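Local atomic coordinates of P450 epoxidase (PDB entry 1Q5D), a protein that belongs to the cytochrome P450 family, whose largely helical fold encloses a haem. Residues A[42-46]-A[47-51]. Numbering follows the deposited sequence.
Sequences FYWDE and GRSWV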
loop_
_atom_site.group_PDB
_atom_site.type_symbol
_atom_site.label_atom_id
_atom_site.label_comp_id
_atom_site.label_asym_id
_atom_site.label_seq_id
_atom_site.Cartn_x
_atom_site.Cartn_y
_atom_site.Cartn_z
ATOM N N PHE A 42 5.395 -16.588 -16.563
ATOM C CA PHE A 42 4.329 -16.990 -17.458
ATOM C C PHE A 42 3.595 -15.766 -17.957
ATOM O O PHE A 42 3.676 -14.690 -17.339
ATOM C CB PHE A 42 3.380 -17.967 -16.768
ATOM C CG PHE A 42 2.577 -17.367 -15.641
ATOM C CD1 PHE A 42 1.361 -16.730 -15.895
ATOM C CD2 PHE A 42 3.011 -17.479 -14.325
ATOM C CE1 PHE A 42 0.608 -16.202 -14.862
ATOM C CE2 PHE A 42 2.256 -16.950 -13.282
ATOM C CZ PHE A 42 1.046 -16.304 -13.560
ATOM N N TYR A 43 2.897 -15.916 -19.085
ATOM C CA TYR A 43 2.091 -14.820 -19.598
ATOM C C TYR A 43 0.663 -14.934 -19.071
ATOM O O TYR A 43 0.023 -15.991 -19.166
ATOM C CB TYR A 43 2.087 -14.779 -21.132
ATOM C CG TYR A 43 1.602 -13.459 -21.672
ATOM C CD1 TYR A 43 2.483 -12.409 -21.864
ATOM C CD2 TYR A 43 0.254 -13.252 -21.966
ATOM C CE1 TYR A 43 2.049 -11.191 -22.344
ATOM C CE2 TYR A 43 -0.194 -12.033 -22.450
ATOM C CZ TYR A 43 0.713 -11.007 -22.638
ATOM O OH TYR A 43 0.300 -9.786 -23.112
ATOM N N TRP A 44 0.174 -13.836 -18.509
ATOM C CA TRP A 44 -1.153 -13.789 -17.916
ATOM C C TRP A 44 -2.095 -13.187 -18.944
ATOM O O TRP A 44 -2.053 -11.993 -19.193
ATOM C CB TRP A 44 -1.139 -12.906 -16.662
ATOM C CG TRP A 44 -2.477 -12.763 -15.980
ATOM C CD1 TRP A 44 -3.567 -13.595 -16.090
ATOM C CD2 TRP A 44 -2.861 -11.731 -15.071
ATOM N NE1 TRP A 44 -4.605 -13.129 -15.312
ATOM C CE2 TRP A 44 -4.192 -11.989 -14.669
ATOM C CE3 TRP A 44 -2.206 -10.610 -14.538
ATOM C CZ2 TRP A 44 -4.877 -11.166 -13.782
ATOM C CZ3 TRP A 44 -2.890 -9.792 -13.668
ATOM C CH2 TRP A 44 -4.208 -10.084 -13.280
ATOM N N ASP A 45 -2.934 -14.029 -19.544
ATOM C CA ASP A 45 -3.804 -13.599 -20.629
ATOM C C ASP A 45 -4.640 -12.360 -20.295
ATOM O O ASP A 45 -4.527 -11.335 -20.964
ATOM C CB ASP A 45 -4.686 -14.771 -21.129
ATOM C CG ASP A 45 -5.554 -15.388 -20.023
ATOM O OD1 ASP A 45 -6.453 -16.198 -20.364
ATOM O OD2 ASP A 45 -5.441 -15.133 -18.795
ATOM N N GLU A 46 -5.466 -12.437 -19.258
ATOM C CA GLU A 46 -6.366 -11.324 -18.956
ATOM C C GLU A 46 -5.613 -10.092 -18.469
ATOM O O GLU A 46 -6.041 -8.954 -18.696
ATOM C CB GLU A 46 -7.426 -11.733 -17.944
ATOM C CG GLU A 46 -8.384 -10.602 -17.598
ATOM C CD GLU A 46 -9.527 -11.052 -16.724
ATOM O OE1 GLU A 46 -9.477 -12.197 -16.223
ATOM O OE2 GLU A 46 -10.474 -10.240 -16.514
ATOM N N GLY A 47 -4.480 -10.316 -17.813
ATOM C CA GLY A 47 -3.664 -9.214 -17.351
ATOM C C GLY A 47 -2.838 -8.610 -18.469
ATOM O O GLY A 47 -2.279 -7.535 -18.314
ATOM N N ARG A 48 -2.752 -9.308 -19.602
ATOM C CA ARG A 48 -1.935 -8.839 -20.723
ATOM C C ARG A 48 -0.513 -8.510 -20.283
ATOM O O ARG A 48 0.028 -7.462 -20.637
ATOM C CB ARG A 48 -2.537 -7.596 -21.394
ATOM C CG ARG A 48 -3.942 -7.752 -21.973
ATOM C CD ARG A 48 -4.821 -6.529 -21.739
ATOM N NE ARG A 48 -4.349 -5.366 -22.479
ATOM C CZ ARG A 48 -4.531 -4.104 -22.112
ATOM N NH1 ARG A 48 -5.166 -3.797 -20.993
ATOM N NH2 ARG A 48 -4.067 -3.135 -22.874
ATOM N N SER A 49 0.099 -9.385 -19.503
ATOM C CA SER A 49 1.463 -9.112 -19.070
ATOM C C SER A 49 2.147 -10.378 -18.596
ATOM O O SER A 49 1.492 -11.360 -18.275
ATOM C CB SER A 49 1.465 -8.075 -17.943
ATOM O OG SER A 49 0.974 -8.649 -16.756
ATOM N N TRP A 50 3.473 -10.348 -18.570
ATOM C CA TRP A 50 4.248 -11.431 -17.988
ATOM C C TRP A 50 4.175 -11.373 -16.464
ATOM O O TRP A 50 3.978 -10.295 -15.905
ATOM C CB TRP A 50 5.694 -11.295 -18.435
ATOM C CG TRP A 50 5.866 -11.483 -19.906
ATOM C CD1 TRP A 50 5.999 -10.503 -20.860
ATOM C CD2 TRP A 50 5.926 -12.730 -20.599
ATOM N NE1 TRP A 50 6.148 -11.074 -22.101
ATOM C CE2 TRP A 50 6.098 -12.441 -21.969
ATOM C CE3 TRP A 50 5.870 -14.073 -20.198
ATOM C CZ2 TRP A 50 6.219 -13.442 -22.938
ATOM C CZ3 TRP A 50 5.968 -15.069 -21.173
ATOM C CH2 TRP A 50 6.149 -14.741 -22.520
ATOM N N VAL A 51 4.368 -12.520 -15.807
ATOM C CA VAL A 51 4.284 -12.630 -14.345
ATOM C C VAL A 51 5.519 -13.366 -13.831
ATOM O O VAL A 51 5.792 -14.505 -14.246
ATOM C CB VAL A 51 3.027 -13.399 -13.904
ATOM C CG1 VAL A 51 3.011 -13.628 -12.393
ATOM C CG2 VAL A 51 1.752 -12.650 -14.324
#
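With CG of Tyr43 turned anti to the backbone N (chi1 -164°) and CG of Trp50 beside its own N (chi1 -65°), the two rings meet in a T-shaped pair. The Tyr43 edge addresses the Trp50 face: Tyr43 CD1 lies 3.6 Å from Trp50 CE2, and the planes stand at 87°. One face of the Tyr43 ring covers the backbone at Ser49, and Tyr43 OH comes to 3.2 Å from Arg48 C. Outside the hairpin, Trp50 NE1 is hydrogen-bonded to Glu324, which helps fix the ring's rotation. On the other face of the hairpin, the Phe42 ring and the Val51 side chain lie alongside each other; Val51 CB sits over the ring, 3.7 Å from its centroid. Tyr43–Trp50 is a non-hydrogen-bonded pair and Phe42–Val51 and Trp44–Ser49 are hydrogen-bonded ones, identifying an antiparallel beta hairpin; strand 49-52 pairs in parallel with strand 325-329, leaving 41-44 outermost in the main P450 sheet. A type I turn from Asp45 to Arg48 plus a G1 bulge, where Arg48 and Ser49 both face Trp44, closes it. Trp44 N to Ser49 O is a nearly straight bond (2.8 Å), but the return bond from Ser49 N to Trp44 O is weak at 3.4 Å. Gly47 CA packs over the six-membered ring of Trp44, 3.6 Å from its centroid.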